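Local coordinates for protein JamJ (Lyngbya majuscula, PDB 5DOZ) that binds NADPH and probably serves as the enoyl reductase of a polyketide synthase, reducing a carbon–carbon double bond of an acyl chain carried on a carrier protein, at residues A184-S187 / V193-E196; A170-A175 / R195-K200; H201-R206 / N212-L217. All blocks are in the same frame, centred on the assembly; numbering follows the deposited sequence.

Interaction 1. Residues A184-S187 / V193-E196; sequences ATTS and VLRE. With NDP (NADPH dihydro-nicotinamide-adenine-dinucleotide phosphate), chain E.
A chi1 of -170° swings T186 OG1 away from its own amide nitrogen and toward the cofactor, leaving CB and CG2 for L194, which reaches out from the helix to meet the threonine tip to tip. The methyl CD2 does the touching: L194 CD2 lies 3.9 Å from T186 CB and 4.1 Å from T186 CG2. The same methyl, L194 CD2, comes within 4.4 Å of A184 CB, two residues back on the strand. A184 and T186 thus make one apolar patch on the helix-facing side of strand 181-186. T185 points the other way, and its OG1 is tied to H161 ND1.

At the strand's carboxyl end the chemistry turns polar. T186 OG1 donates to O2X of the NADPH 2'-phosphate at 2.5 Å, a very short and so doubtful length. The S187 backbone N adds a weak bond to the same oxygen, 3.3 Å from N to O2X. At S187 a chi1 of 48° sets the hydroxyl between the backbone N and the carbonyl carbon, and S187 OG donates to NADPH O1X at 2.7 Å. Two phosphate oxygens are therefore gripped by neighbouring residues, with two donors converging on O2X, while L194 packs against the carbon side of T186. S205 and R206 bring further bonds to the same phosphate group.

Strand 181-186 and helix 191-198 belong to a beta-alpha-beta unit that runs on into strand 201-204. The carboxyl end of this second strand is where NADPH-binding Rossmann folds recognise the 2'-phosphate, and here the hydroxyls of T186 and S187 take part.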
loop_
_atom_site.group_PDB
_atom_site.type_symbol
_atom_site.label_atom_id
_atom_site.label_comp_id
_atom_site.label_asym_id
_atom_site.label_seq_id
_atom_site.Cartn_x
_atom_site.Cartn_y
_atom_site.Cartn_z
ATOM N N ALA A 184 -0.708 -15.258 10.470
ATOM C CA ALA A 184 -0.602 -13.816 10.690
ATOM C C ALA A 184 0.194 -13.465 11.942
ATOM O O ALA A 184 0.230 -14.231 12.902
ATOM C CB ALA A 184 -1.986 -13.183 10.737
ATOM N N THR A 185 0.868 -12.320 11.901
ATOM C CA THR A 185 1.479 -11.738 13.090
ATOM C C THR A 185 0.974 -10.309 13.245
ATOM O O THR A 185 0.796 -9.602 12.259
ATOM C CB THR A 185 3.023 -11.721 13.030
ATOM O OG1 THR A 185 3.460 -10.836 11.990
ATOM C CG2 THR A 185 3.591 -13.122 12.812
ATOM N N THR A 186 0.747 -9.902 14.490
ATOM C CA THR A 186 0.275 -8.559 14.816
ATOM C C THR A 186 0.671 -8.205 16.258
ATOM O O THR A 186 1.192 -9.049 16.988
ATOM C CB THR A 186 -1.256 -8.420 14.598
ATOM O OG1 THR A 186 -1.641 -7.046 14.707
ATOM C CG2 THR A 186 -2.043 -9.239 15.613
ATOM N N SER A 187 0.441 -6.959 16.659
ATOM C CA SER A 187 0.694 -6.546 18.045
ATOM C C SER A 187 -0.350 -7.166 18.989
ATOM O O SER A 187 -1.467 -7.474 18.552
ATOM C CB SER A 187 0.718 -5.018 18.160
ATOM O OG SER A 187 -0.394 -4.431 17.514
ATOM N N VAL A 193 -8.983 -8.973 17.208
ATOM C CA VAL A 193 -9.622 -8.516 15.968
ATOM C C VAL A 193 -9.221 -9.360 14.747
ATOM O O VAL A 193 -10.069 -9.691 13.915
ATOM C CB VAL A 193 -9.373 -7.010 15.717
ATOM C CG1 VAL A 193 -9.875 -6.593 14.343
ATOM C CG2 VAL A 193 -10.050 -6.171 16.794
ATOM N N LEU A 194 -7.941 -9.719 14.652
ATOM C CA LEU A 194 -7.465 -10.551 13.542
ATOM C C LEU A 194 -7.916 -12.012 13.675
ATOM O O LEU A 194 -8.228 -12.670 12.681
ATOM C CB LEU A 194 -5.947 -10.432 13.372
ATOM C CG LEU A 194 -5.481 -9.273 12.474
ATOM C CD1 LEU A 194 -5.642 -7.913 13.146
ATOM C CD2 LEU A 194 -4.040 -9.477 12.029
ATOM N N ARG A 195 -7.958 -12.510 14.907
ATOM C CA ARG A 195 -8.541 -13.818 15.183
ATOM C C ARG A 195 -10.017 -13.815 14.765
ATOM O O ARG A 195 -10.488 -14.749 14.113
ATOM C CB ARG A 195 -8.379 -14.156 16.666
ATOM C CG ARG A 195 -8.031 -15.605 16.960
ATOM C CD ARG A 195 -6.885 -15.713 17.958
ATOM N NE ARG A 195 -7.051 -14.818 19.104
ATOM C CZ ARG A 195 -6.060 -14.397 19.888
ATOM N NH1 ARG A 195 -4.805 -14.775 19.660
ATOM N NH2 ARG A 195 -6.326 -13.585 20.899
ATOM N N GLU A 196 -10.717 -12.732 15.103
ATOM C CA GLU A 196 -12.129 -12.539 14.750
ATOM C C GLU A 196 -12.377 -12.237 13.264
ATOM O O GLU A 196 -13.524 -12.255 12.806
ATOM C CB GLU A 196 -12.751 -11.448 15.631
ATOM C CG GLU A 196 -12.985 -11.888 17.074
ATOM C CD GLU A 196 -13.160 -10.732 18.049
ATOM O OE1 GLU A 196 -13.503 -9.610 17.614
ATOM O OE2 GLU A 196 -12.954 -10.951 19.265
HETATM P PA NDP E . 0.855 0.617 7.815
HETATM O O1A NDP E . 1.399 1.804 8.586
HETATM O O2A NDP E . -0.629 0.451 7.628
HETATM O O5B NDP E . 1.374 -0.731 8.524
HETATM C C5B NDP E . 2.458 -0.735 9.447
HETATM C C4B NDP E . 2.221 -1.899 10.394
HETATM O O4B NDP E . 3.483 -2.365 10.885
HETATM C C3B NDP E . 1.397 -1.518 11.619
HETATM O O3B NDP E . 0.005 -1.807 11.450
HETATM C C2B NDP E . 1.952 -2.409 12.699
HETATM O O2B NDP E . 1.125 -3.559 12.790
HETATM C C1B NDP E . 3.313 -2.868 12.207
HETATM N N9A NDP E . 4.398 -2.353 13.062
HETATM C C8A NDP E . 4.512 -1.105 13.545
HETATM N N7A NDP E . 5.635 -0.987 14.288
HETATM C C5A NDP E . 6.256 -2.183 14.279
HETATM C C6A NDP E . 7.492 -2.758 14.857
HETATM N N6A NDP E . 8.317 -2.005 15.615
HETATM N N1A NDP E . 7.768 -4.062 14.600
HETATM C C2A NDP E . 6.962 -4.832 13.845
HETATM N N3A NDP E . 5.828 -4.367 13.292
HETATM C C4A NDP E . 5.434 -3.079 13.468
HETATM O O3 NDP E . 1.615 0.537 6.397
HETATM P PN NDP E . 1.145 -0.284 5.095
HETATM O O1N NDP E . 0.415 -1.530 5.500
HETATM O O2N NDP E . 0.496 0.674 4.135
HETATM O O5D NDP E . 2.548 -0.737 4.445
HETATM C C5D NDP E . 3.498 -1.528 5.172
HETATM C C4D NDP E . 4.904 -1.332 4.604
HETATM O O4D NDP E . 4.931 -1.591 3.198
HETATM C C3D NDP E . 5.405 0.090 4.765
HETATM O O3D NDP E . 6.793 0.015 5.084
HETATM C C2D NDP E . 5.203 0.722 3.400
HETATM O O2D NDP E . 6.082 1.824 3.131
HETATM C C1D NDP E . 5.423 -0.460 2.474
HETATM N N1N NDP E . 4.703 -0.326 1.207
HETATM C C2N NDP E . 5.368 -0.602 0.076
HETATM C C3N NDP E . 4.708 -0.772 -1.135
HETATM C C7N NDP E . 5.456 -1.320 -2.318
HETATM O O7N NDP E . 5.109 -1.047 -3.455
HETATM N N7N NDP E . 6.501 -2.114 -2.097
HETATM C C4N NDP E . 3.288 -0.269 -1.291
HETATM C C5N NDP E . 2.648 -0.111 0.013
HETATM C C6N NDP E . 3.384 -0.057 1.195
HETATM P P2B NDP E . 1.082 -4.443 14.121
HETATM O O1X NDP E . 0.664 -3.482 15.210
HETATM O O2X NDP E . 0.061 -5.478 13.767
HETATM O O3X NDP E . 2.483 -4.984 14.268
#

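Interaction 2. Residues A170-A175 / R195-K200; sequences AAIQLA and REQGIK
The side-chain amide of Q197 is the flat group of this contact, and it meets I172 through its oxygen: Q197 OE1 lies 4.1 Å from I172 CD1, and nothing from 170-175 stacks over either amide face. Its nitrogen is engaged by a neighbour of I172 on the same helix, Q197 NE2 donating to Q169 OE1, which helps fix the rotation of the amide while the oxygen borders the isoleucine methyl.

The setting is the first half of a Rossmann fold. Helix 166-177 follows the first strand, 157-160, helix 191-198 follows the second, 181-186, and here the two meet. I172 is the side chain of 170-175 that reaches across. With CG1 beside the backbone N and the chain extended beyond it (chi2 166°), its CD1 is carried out to touch both Q197 and I199, and the side chain crosses each of them at about a right angle.

I199 follows G198, close to the end of helix 191-198, where the glycine adopts a positive phi (120°). The chain swings back here, and I199 faces helix 166-177 and also rests on A184 of strand 181-186. On an adjoining face of helix 166-177, A171 packs on I160 and A175 on V158, both of strand 157-160.

The contact is small, about 104 Å² in all, and no hydrogen bond crosses between the two segments. I172 lies about 9 Å from the bound NADPH, side chain to cofactor. Two terminal methyls close the seam, I172 CD1 and I199 CD1, 3.8 Å apart.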
loop_
_atom_site.group_PDB
_atom_site.type_symbol
_atom_site.label_atom_id
_atom_site.label_comp_id
_atom_site.label_asym_id
_atom_site.label_seq_id
_atom_site.Cartn_x
_atom_site.Cartn_y
_atom_site.Cartn_z
ATOM N N ALA A 170 -5.183 -6.280 3.176
ATOM C CA ALA A 170 -5.585 -6.654 1.817
ATOM C C ALA A 170 -5.084 -8.055 1.474
ATOM O O ALA A 170 -5.837 -8.886 0.959
ATOM C CB ALA A 170 -5.087 -5.634 0.808
ATOM N N ALA A 171 -3.815 -8.315 1.790
ATOM C CA ALA A 171 -3.203 -9.620 1.565
ATOM C C ALA A 171 -3.968 -10.737 2.286
ATOM O O ALA A 171 -4.136 -11.819 1.734
ATOM C CB ALA A 171 -1.737 -9.598 1.983
ATOM N N ILE A 172 -4.427 -10.467 3.509
ATOM C CA ILE A 172 -5.304 -11.384 4.231
ATOM C C ILE A 172 -6.510 -11.748 3.364
ATOM O O ILE A 172 -6.711 -12.916 3.053
ATOM C CB ILE A 172 -5.767 -10.802 5.589
ATOM C CG1 ILE A 172 -4.639 -10.884 6.619
ATOM C CG2 ILE A 172 -6.992 -11.549 6.112
ATOM C CD1 ILE A 172 -4.877 -10.040 7.855
ATOM N N GLN A 173 -7.293 -10.746 2.965
ATOM C CA GLN A 173 -8.466 -10.965 2.112
ATOM C C GLN A 173 -8.142 -11.756 0.848
ATOM O O GLN A 173 -8.874 -12.666 0.483
ATOM C CB GLN A 173 -9.123 -9.640 1.725
ATOM C CG GLN A 173 -10.013 -9.051 2.804
ATOM C CD GLN A 173 -10.959 -7.998 2.259
ATOM O OE1 GLN A 173 -11.828 -8.296 1.441
ATOM N NE2 GLN A 173 -10.801 -6.760 2.718
ATOM N N LEU A 174 -7.046 -11.402 0.184
ATOM C CA LEU A 174 -6.663 -12.084 -1.049
ATOM C C LEU A 174 -6.266 -13.537 -0.805
ATOM O O LEU A 174 -6.754 -14.437 -1.486
ATOM C CB LEU A 174 -5.565 -11.315 -1.792
ATOM C CG LEU A 174 -6.007 -10.010 -2.471
ATOM C CD1 LEU A 174 -4.824 -9.337 -3.144
ATOM C CD2 LEU A 174 -7.116 -10.254 -3.488
ATOM N N ALA A 175 -5.405 -13.762 0.183
ATOM C CA ALA A 175 -4.922 -15.111 0.483
ATOM C C ALA A 175 -6.056 -16.078 0.831
ATOM O O ALA A 175 -6.071 -17.215 0.344
ATOM C CB ALA A 175 -3.880 -15.078 1.590
ATOM N N ARG A 195 -7.958 -12.510 14.907
ATOM C CA ARG A 195 -8.541 -13.818 15.183
ATOM C C ARG A 195 -10.017 -13.815 14.765
ATOM O O ARG A 195 -10.488 -14.749 14.113
ATOM C CB ARG A 195 -8.379 -14.156 16.666
ATOM C CG ARG A 195 -8.031 -15.605 16.960
ATOM C CD ARG A 195 -6.885 -15.713 17.958
ATOM N NE ARG A 195 -7.051 -14.818 19.104
ATOM C CZ ARG A 195 -6.060 -14.397 19.888
ATOM N NH1 ARG A 195 -4.805 -14.775 19.660
ATOM N NH2 ARG A 195 -6.326 -13.585 20.899
ATOM N N GLU A 196 -10.717 -12.732 15.103
ATOM C CA GLU A 196 -12.129 -12.539 14.750
ATOM C C GLU A 196 -12.377 -12.237 13.264
ATOM O O GLU A 196 -13.524 -12.255 12.806
ATOM C CB GLU A 196 -12.751 -11.448 15.631
ATOM C CG GLU A 196 -12.985 -11.888 17.074
ATOM C CD GLU A 196 -13.160 -10.732 18.049
ATOM O OE1 GLU A 196 -13.503 -9.610 17.614
ATOM O OE2 GLU A 196 -12.954 -10.951 19.265
ATOM N N GLN A 197 -11.311 -11.961 12.517
ATOM C CA GLN A 197 -11.420 -11.754 11.070
ATOM C C GLN A 197 -11.511 -13.080 10.307
ATOM O O GLN A 197 -11.972 -13.113 9.166
ATOM C CB GLN A 197 -10.271 -10.884 10.542
ATOM C CG GLN A 197 -10.504 -9.387 10.724
ATOM C CD GLN A 197 -9.394 -8.510 10.156
ATOM O OE1 GLN A 197 -8.369 -9.002 9.672
ATOM N NE2 GLN A 197 -9.600 -7.194 10.214
ATOM N N GLY A 198 -11.083 -14.165 10.951
ATOM C CA GLY A 198 -11.151 -15.501 10.367
ATOM C C GLY A 198 -9.795 -16.165 10.230
ATOM O O GLY A 198 -9.586 -16.980 9.330
ATOM N N ILE A 199 -8.875 -15.822 11.133
ATOM C CA ILE A 199 -7.494 -16.305 11.067
ATOM C C ILE A 199 -7.177 -17.234 12.238
ATOM O O ILE A 199 -7.240 -16.829 13.402
ATOM C CB ILE A 199 -6.485 -15.132 11.031
ATOM C CG1 ILE A 199 -6.863 -14.131 9.930
ATOM C CG2 ILE A 199 -5.062 -15.650 10.842
ATOM C CD1 ILE A 199 -6.266 -12.750 10.112
ATOM N N LYS A 200 -6.827 -18.477 11.908
ATOM C CA LYS A 200 -6.538 -19.516 12.898
ATOM C C LYS A 200 -5.196 -19.324 13.607
ATOM O O LYS A 200 -5.057 -19.655 14.791
ATOM C CB LYS A 200 -6.561 -20.898 12.240
ATOM C CG LYS A 200 -7.915 -21.590 12.238
ATOM C CD LYS A 200 -7.731 -23.097 12.115
ATOM C CE LYS A 200 -9.020 -23.853 12.380
ATOM N NZ LYS A 200 -8.789 -25.325 12.397
#

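Interaction 3. Residues H201-R206 / N212-L217; sequences HVMNSR and NEIREL. With NDP (NADPH dihydro-nicotinamide-adenine-dinucleotide phosphate), chain E.
M203 and E213 run alongside each other in opposite directions, the carboxylate lying back along the methionine so that E213 OE1 sits 3.5 Å from M203 CG. The thioether then bends: chi3 of -72° turns the methyl toward I214, which it crosses at about a right angle, with M203 CE 3.8 Å from I214 CG1. Farther back along the chain, H201 and L217 likewise slide past one another head to tail. Both leucine methyls approach the ND1-CE1 side obliquely from one side of the ring plane, L217 CD1 3.5 Å from H201 ND1 and CD2 near CE1, while the ring stacks on F183.

Strand and helix axes are 10.5 Å apart and nearly antiparallel at 157°. A water links the segments beside M203 and E213: its O accepts from N204 N at 3.2 Å and lies 2.8 Å from E213 OE1, to which it probably donates.

Past the strand, an Asx turn, N204 OD1 accepting from R206 N, precedes the cofactor-binding arginine. R206 NE bonds phosphate oxygen O3X at 3.0 Å, NH2 bonds O1X almost straight (171°), and one guanidinium face covers the adenine, NADPH C5A lying over its centre. S205 OG also bonds O3X, at a very short and so doubtful length. An arginine that bonds the 2'-phosphate and lies over the adenine is consistent with an NADPH-specific Rossmann site.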
loop_
_atom_site.group_PDB
_atom_site.type_symbol
_atom_site.label_atom_id
_atom_site.label_comp_id
_atom_site.label_asym_id
_atom_site.label_seq_id
_atom_site.Cartn_x
_atom_site.Cartn_y
_atom_site.Cartn_z
ATOM N N HIS A 201 -4.213 -18.807 12.873
ATOM C CA HIS A 201 -2.860 -18.663 13.392
ATOM C C HIS A 201 -2.425 -17.198 13.478
ATOM O O HIS A 201 -1.935 -16.615 12.501
ATOM C CB HIS A 201 -1.884 -19.484 12.549
ATOM C CG HIS A 201 -2.221 -20.943 12.492
ATOM N ND1 HIS A 201 -1.931 -21.814 13.520
ATOM C CD2 HIS A 201 -2.833 -21.680 11.536
ATOM C CE1 HIS A 201 -2.345 -23.026 13.197
ATOM N NE2 HIS A 201 -2.895 -22.972 11.996
ATOM N N VAL A 202 -2.621 -16.612 14.659
ATOM C CA VAL A 202 -2.261 -15.220 14.916
ATOM C C VAL A 202 -1.139 -15.157 15.950
ATOM O O VAL A 202 -1.273 -15.677 17.064
ATOM C CB VAL A 202 -3.479 -14.386 15.384
ATOM C CG1 VAL A 202 -3.054 -12.973 15.766
ATOM C CG2 VAL A 202 -4.547 -14.339 14.298
ATOM N N MET A 203 -0.034 -14.518 15.568
ATOM C CA MET A 203 1.158 -14.455 16.414
ATOM C C MET A 203 1.637 -13.011 16.590
ATOM O O MET A 203 0.944 -12.068 16.184
ATOM C CB MET A 203 2.253 -15.370 15.849
ATOM C CG MET A 203 1.847 -16.842 15.839
ATOM S SD MET A 203 2.754 -17.916 14.711
ATOM C CE MET A 203 2.127 -17.389 13.117
ATOM N N ASN A 204 2.806 -12.837 17.208
ATOM C CA ASN A 204 3.314 -11.506 17.540
ATOM C C ASN A 204 4.282 -10.943 16.496
ATOM O O ASN A 204 5.354 -11.503 16.265
ATOM C CB ASN A 204 3.958 -11.511 18.937
ATOM C CG ASN A 204 4.065 -10.121 19.548
ATOM O OD1 ASN A 204 3.848 -9.108 18.879
ATOM N ND2 ASN A 204 4.400 -10.068 20.835
ATOM N N SER A 205 3.900 -9.831 15.871
ATOM C CA SER A 205 4.762 -9.156 14.893
ATOM C C SER A 205 5.943 -8.438 15.553
ATOM O O SER A 205 6.901 -8.056 14.880
ATOM C CB SER A 205 3.950 -8.167 14.050
ATOM O OG SER A 205 3.359 -7.166 14.859
ATOM N N ARG A 206 5.872 -8.276 16.872
ATOM C CA ARG A 206 6.852 -7.474 17.607
ATOM C C ARG A 206 7.987 -8.292 18.210
ATOM O O ARG A 206 8.879 -7.741 18.854
ATOM C CB ARG A 206 6.163 -6.618 18.684
ATOM C CG ARG A 206 4.945 -5.835 18.196
ATOM C CD ARG A 206 5.206 -5.086 16.895
ATOM N NE ARG A 206 4.133 -4.139 16.588
ATOM C CZ ARG A 206 4.123 -2.869 16.980
ATOM N NH1 ARG A 206 5.136 -2.380 17.686
ATOM N NH2 ARG A 206 3.103 -2.082 16.668
ATOM N N ASN A 212 9.938 -19.996 15.491
ATOM C CA ASN A 212 9.825 -21.262 16.208
ATOM C C ASN A 212 8.395 -21.783 16.266
ATOM O O ASN A 212 8.163 -22.985 16.115
ATOM C CB ASN A 212 10.412 -21.141 17.616
ATOM C CG ASN A 212 11.926 -21.055 17.610
ATOM O OD1 ASN A 212 12.582 -21.399 16.619
ATOM N ND2 ASN A 212 12.493 -20.603 18.720
ATOM N N GLU A 213 7.447 -20.869 16.469
ATOM C CA GLU A 213 6.022 -21.193 16.488
ATOM C C GLU A 213 5.567 -21.757 15.141
ATOM O O GLU A 213 4.826 -22.739 15.087
ATOM C CB GLU A 213 5.201 -19.954 16.866
ATOM C CG GLU A 213 5.441 -19.461 18.290
ATOM C CD GLU A 213 4.964 -18.034 18.535
ATOM O OE1 GLU A 213 4.857 -17.249 17.568
ATOM O OE2 GLU A 213 4.705 -17.687 19.707
ATOM N N ILE A 214 6.028 -21.147 14.055
ATOM C CA ILE A 214 5.669 -21.607 12.714
ATOM C C ILE A 214 6.238 -23.003 12.425
ATOM O O ILE A 214 5.523 -23.871 11.922
ATOM C CB ILE A 214 6.021 -20.565 11.626
ATOM C CG1 ILE A 214 4.987 -19.429 11.656
ATOM C CG2 ILE A 214 6.088 -21.216 10.249
ATOM C CD1 ILE A 214 5.205 -18.310 10.655
ATOM N N ARG A 215 7.506 -23.219 12.779
ATOM C CA ARG A 215 8.151 -24.526 12.619
ATOM C C ARG A 215 7.323 -25.661 13.243
ATOM O O ARG A 215 7.142 -26.715 12.627
ATOM C CB ARG A 215 9.576 -24.514 13.196
ATOM C CG ARG A 215 10.340 -25.823 13.017
ATOM C CD ARG A 215 11.817 -25.685 13.362
ATOM N NE ARG A 215 12.088 -25.839 14.794
ATOM C CZ ARG A 215 12.571 -26.945 15.360
ATOM N NH1 ARG A 215 12.839 -28.019 14.623
ATOM N NH2 ARG A 215 12.788 -26.983 16.669
ATOM N N GLU A 216 6.813 -25.425 14.450
ATOM C CA GLU A 216 6.043 -26.431 15.187
ATOM C C GLU A 216 4.649 -26.668 14.608
ATOM O O GLU A 216 4.210 -27.813 14.493
ATOM C CB GLU A 216 5.966 -26.076 16.678
ATOM C CG GLU A 216 7.326 -25.972 17.359
ATOM C CD GLU A 216 8.276 -27.091 16.955
ATOM O OE1 GLU A 216 8.002 -28.262 17.291
ATOM O OE2 GLU A 216 9.300 -26.796 16.302
ATOM N N LEU A 217 3.967 -25.589 14.234
ATOM C CA LEU A 217 2.649 -25.678 13.601
ATOM C C LEU A 217 2.685 -26.317 12.207
ATOM O O LEU A 217 1.636 -26.647 11.648
ATOM C CB LEU A 217 1.998 -24.290 13.517
ATOM C CG LEU A 217 1.530 -23.615 14.813
ATOM C CD1 LEU A 217 1.391 -22.108 14.624
ATOM C CD2 LEU A 217 0.229 -24.221 15.324
HETATM P PA NDP E . 0.855 0.617 7.815
HETATM O O1A NDP E . 1.399 1.804 8.586
HETATM O O2A NDP E . -0.629 0.451 7.628
HETATM O O5B NDP E . 1.374 -0.731 8.524
HETATM C C5B NDP E . 2.458 -0.735 9.447
HETATM C C4B NDP E . 2.221 -1.899 10.394
HETATM O O4B NDP E . 3.483 -2.365 10.885
HETATM C C3B NDP E . 1.397 -1.518 11.619
HETATM O O3B NDP E . 0.005 -1.807 11.450
HETATM C C2B NDP E . 1.952 -2.409 12.699
HETATM O O2B NDP E . 1.125 -3.559 12.790
HETATM C C1B NDP E . 3.313 -2.868 12.207
HETATM N N9A NDP E . 4.398 -2.353 13.062
HETATM C C8A NDP E . 4.512 -1.105 13.545
HETATM N N7A NDP E . 5.635 -0.987 14.288
HETATM C C5A NDP E . 6.256 -2.183 14.279
HETATM C C6A NDP E . 7.492 -2.758 14.857
HETATM N N6A NDP E . 8.317 -2.005 15.615
HETATM N N1A NDP E . 7.768 -4.062 14.600
HETATM C C2A NDP E . 6.962 -4.832 13.845
HETATM N N3A NDP E . 5.828 -4.367 13.292
HETATM C C4A NDP E . 5.434 -3.079 13.468
HETATM O O3 NDP E . 1.615 0.537 6.397
HETATM P PN NDP E . 1.145 -0.284 5.095
HETATM O O1N NDP E . 0.415 -1.530 5.500
HETATM O O2N NDP E . 0.496 0.674 4.135
HETATM O O5D NDP E . 2.548 -0.737 4.445
HETATM C C5D NDP E . 3.498 -1.528 5.172
HETATM C C4D NDP E . 4.904 -1.332 4.604
HETATM O O4D NDP E . 4.931 -1.591 3.198
HETATM C C3D NDP E . 5.405 0.090 4.765
HETATM O O3D NDP E . 6.793 0.015 5.084
HETATM C C2D NDP E . 5.203 0.722 3.400
HETATM O O2D NDP E . 6.082 1.824 3.131
HETATM C C1D NDP E . 5.423 -0.460 2.474
HETATM N N1N NDP E . 4.703 -0.326 1.207
HETATM C C2N NDP E . 5.368 -0.602 0.076
HETATM C C3N NDP E . 4.708 -0.772 -1.135
HETATM C C7N NDP E . 5.456 -1.320 -2.318
HETATM O O7N NDP E . 5.109 -1.047 -3.455
HETATM N N7N NDP E . 6.501 -2.114 -2.097
HETATM C C4N NDP E . 3.288 -0.269 -1.291
HETATM C C5N NDP E . 2.648 -0.111 0.013
HETATM C C6N NDP E . 3.384 -0.057 1.195
HETATM P P2B NDP E . 1.082 -4.443 14.121
HETATM O O1X NDP E . 0.664 -3.482 15.210
HETATM O O2X NDP E . 0.061 -5.478 13.767
HETATM O O3X NDP E . 2.483 -4.984 14.268
HETATM O O HOH W 1 4.576 -14.804 18.937
#

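Interactions 1 and 2 are buried and share helix 191-198, which packs on strand 181-186 in one and on helix 166-177 in the other; their apolar groups merge, since I199 CG2 lies 3.9 Å from A184 CB. Interaction 3 sits farther out, at the edge strand 201-204 and its partly exposed helix, and mixes carboxylate, imidazole and water with its apolar contacts. It joins interaction 1 through the sheet, where A184 N and O probably bond to H201 O and M203 N. To one NADPH phosphate, 184-187 supplies hydroxyls and a weak backbone N-H, 201-206 a hydroxyl and the guanidinium, whereas interaction 2 stands back from the cofactor.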